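Local coordinates for putative cell adhesion protein (Bacteroides eggerthii, PDB 4GPV) that probably serves as a fimbrial (pilus) subunit of the FimA-like family, taking part in cell adhesion on the bacterial surface, at residues 47-53 with 87-93. Coordinates in Å, arbitrary orientation, origin at the centre of the assembly. Residues are numbered along the deposited sequence.
Sequences INNYLVF and YVVANTG
Asn48 N donates to Asn91 OD1 (2.7 Å), and Asn49 N adds a weak bond to the same OD1 (3.4 Å). Asn91, just past its strand with phi/psi 70/31 and chi1 m, thus turns its amide to 47-49, its ND2 bonding Val46 O and Leu131 O. Asn91 N returns to Asn49 O (2.8 Å), while chi1 p lets Asn49 OD1 accept Gly93 N (3.0 Å); these bonds hold the end before Tyr50 and after Ala90. From here strands 50-53 and 87-90 run antiparallel, axes approaching to 4.6 Å, N-to-C directions 167° apart. Leu51 and Val89 form one hydrogen-bonded pair (Leu51 N to Val89 O 2.8 Å, Val89 N to Leu51 O 3.1 Å), Phe53 and Tyr87 the next (Phe53 N to Tyr87 O and Tyr87 N to Phe53 O, both 2.9 Å). The non-hydrogen-bonded pairs Tyr50-Ala90 and Val52-Val88 share one face; Val52 CG2 meets Val88 CG2 at 4.0 Å, and Leu23 packs on Tyr50 and Val88. On the opposite face, Phe53 and Tyr87 lie against helix 106-111. Strands 66-68 and 133-138 flank this interior antiparallel ladder of a mixed beta-sheet.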
loop_
_atom_site.group_PDB
_atom_site.type_symbol
_atom_site.label_atom_id
_atom_site.label_comp_id
_atom_site.label_asym_id
_atom_site.label_seq_id
_atom_site.Cartn_x
_atom_site.Cartn_y
_atom_site.Cartn_z
ATOM N N ILE A 47 5.189 -14.802 6.246
ATOM C CA ILE A 47 4.884 -14.366 7.606
ATOM C C ILE A 47 6.196 -14.445 8.355
ATOM O O ILE A 47 6.646 -15.547 8.657
ATOM C CB ILE A 47 3.765 -15.198 8.321
ATOM C CG1 ILE A 47 2.402 -15.051 7.606
ATOM C CG2 ILE A 47 3.666 -14.796 9.832
ATOM C CD1 ILE A 47 1.333 -16.066 8.125
ATOM N N ASN A 48 6.833 -13.307 8.613
ATOM C CA ASN A 48 8.080 -13.294 9.364
ATOM C C ASN A 48 7.829 -13.452 10.864
ATOM O O ASN A 48 8.625 -14.066 11.585
ATOM C CB ASN A 48 8.839 -12.006 9.103
ATOM C CG ASN A 48 9.290 -11.956 7.676
ATOM O OD1 ASN A 48 9.936 -12.904 7.188
ATOM N ND2 ASN A 48 8.938 -10.889 6.984
ATOM N N ASN A 49 6.727 -12.836 11.330
ATOM C CA ASN A 49 6.300 -12.817 12.722
ATOM C C ASN A 49 4.868 -12.323 12.786
ATOM O O ASN A 49 4.340 -11.794 11.783
ATOM C CB ASN A 49 7.209 -11.902 13.549
ATOM C CG ASN A 49 7.306 -10.516 12.967
ATOM O OD1 ASN A 49 6.330 -9.737 12.988
ATOM N ND2 ASN A 49 8.463 -10.223 12.369
ATOM N N TYR A 50 4.224 -12.508 13.933
ATOM C CA TYR A 50 2.854 -11.994 14.074
ATOM C C TYR A 50 2.514 -11.819 15.551
ATOM O O TYR A 50 3.211 -12.340 16.414
ATOM C CB TYR A 50 1.829 -12.920 13.372
ATOM C CG TYR A 50 1.801 -14.344 13.899
ATOM C CD1 TYR A 50 2.653 -15.314 13.387
ATOM C CD2 TYR A 50 0.925 -14.716 14.923
ATOM C CE1 TYR A 50 2.641 -16.622 13.875
ATOM C CE2 TYR A 50 0.903 -16.023 15.417
ATOM C CZ TYR A 50 1.752 -16.976 14.874
ATOM O OH TYR A 50 1.748 -18.271 15.324
ATOM N N LEU A 51 1.449 -11.084 15.819
ATOM C CA LEU A 51 0.902 -10.876 17.155
ATOM C C LEU A 51 -0.538 -11.357 17.164
ATOM O O LEU A 51 -1.280 -11.095 16.216
ATOM C CB LEU A 51 0.959 -9.396 17.610
ATOM C CG LEU A 51 2.337 -8.697 17.592
ATOM C CD1 LEU A 51 2.180 -7.173 17.752
ATOM C CD2 LEU A 51 3.222 -9.233 18.703
ATOM N N VAL A 52 -0.949 -11.998 18.244
ATOM C CA VAL A 52 -2.346 -12.428 18.423
ATOM C C VAL A 52 -2.879 -11.723 19.683
ATOM O O VAL A 52 -2.289 -11.839 20.766
ATOM C CB VAL A 52 -2.577 -13.975 18.517
ATOM C CG1 VAL A 52 -4.072 -14.325 18.605
ATOM C CG2 VAL A 52 -1.918 -14.732 17.364
ATOM N N PHE A 53 -3.977 -10.989 19.525
ATOM C CA PHE A 53 -4.657 -10.307 20.619
ATOM C C PHE A 53 -5.984 -11.000 20.861
ATOM O O PHE A 53 -6.731 -11.234 19.910
ATOM C CB PHE A 53 -4.894 -8.814 20.307
ATOM C CG PHE A 53 -3.662 -8.056 19.884
ATOM C CD1 PHE A 53 -3.205 -8.119 18.568
ATOM C CD2 PHE A 53 -2.975 -7.258 20.790
ATOM C CE1 PHE A 53 -2.055 -7.428 18.173
ATOM C CE2 PHE A 53 -1.818 -6.567 20.398
ATOM C CZ PHE A 53 -1.365 -6.659 19.096
ATOM N N TYR A 87 -7.656 -11.061 17.145
ATOM C CA TYR A 87 -7.110 -10.191 16.114
ATOM C C TYR A 87 -5.689 -10.598 15.883
ATOM O O TYR A 87 -4.960 -10.916 16.850
ATOM C CB TYR A 87 -7.173 -8.740 16.567
ATOM C CG TYR A 87 -8.564 -8.157 16.663
ATOM C CD1 TYR A 87 -9.336 -8.329 17.806
ATOM C CD2 TYR A 87 -9.043 -7.295 15.686
ATOM C CE1 TYR A 87 -10.611 -7.772 17.907
ATOM C CE2 TYR A 87 -10.296 -6.694 15.797
ATOM C CZ TYR A 87 -11.078 -6.937 16.909
ATOM O OH TYR A 87 -12.312 -6.339 17.014
ATOM N N VAL A 88 -5.280 -10.600 14.609
ATOM C CA VAL A 88 -3.903 -10.991 14.245
ATOM C C VAL A 88 -3.300 -9.893 13.372
ATOM O O VAL A 88 -3.936 -9.439 12.415
ATOM C CB VAL A 88 -3.837 -12.377 13.522
ATOM C CG1 VAL A 88 -2.409 -12.715 13.083
ATOM C CG2 VAL A 88 -4.392 -13.500 14.406
ATOM N N VAL A 89 -2.075 -9.501 13.683
ATOM C CA VAL A 89 -1.314 -8.562 12.873
ATOM C C VAL A 89 -0.004 -9.255 12.554
ATOM O O VAL A 89 0.676 -9.687 13.474
ATOM C CB VAL A 89 -1.098 -7.168 13.533
ATOM C CG1 VAL A 89 -0.261 -6.270 12.621
ATOM C CG2 VAL A 89 -2.428 -6.482 13.862
ATOM N N ALA A 90 0.351 -9.355 11.276
ATOM C CA ALA A 90 1.619 -9.989 10.895
ATOM C C ALA A 90 2.617 -8.954 10.409
ATOM O O ALA A 90 2.234 -7.943 9.794
ATOM C CB ALA A 90 1.371 -10.997 9.769
ATOM N N ASN A 91 3.896 -9.235 10.644
ATOM C CA ASN A 91 5.059 -8.557 10.084
ATOM C C ASN A 91 5.282 -7.145 10.585
ATOM O O ASN A 91 5.938 -6.363 9.907
ATOM C CB ASN A 91 5.002 -8.618 8.540
ATOM C CG ASN A 91 5.147 -10.024 8.019
ATOM O OD1 ASN A 91 5.738 -10.890 8.674
ATOM N ND2 ASN A 91 4.688 -10.280 6.795
ATOM N N THR A 92 4.895 -6.856 11.835
ATOM C CA THR A 92 5.225 -5.548 12.421
ATOM C C THR A 92 6.387 -5.699 13.440
ATOM O O THR A 92 6.786 -4.715 14.053
ATOM C CB THR A 92 4.030 -4.856 13.061
ATOM O OG1 THR A 92 3.563 -5.597 14.215
ATOM C CG2 THR A 92 2.909 -4.522 12.055
ATOM N N GLY A 93 6.884 -6.908 13.616
ATOM C CA GLY A 93 8.006 -7.205 14.513
ATOM C C GLY A 93 7.639 -7.382 15.969
ATOM O O GLY A 93 6.470 -7.565 16.303
HETATM O O HOH W 1 4.900 -9.385 15.285
HETATM O O HOH W 2 8.702 -7.799 10.546
#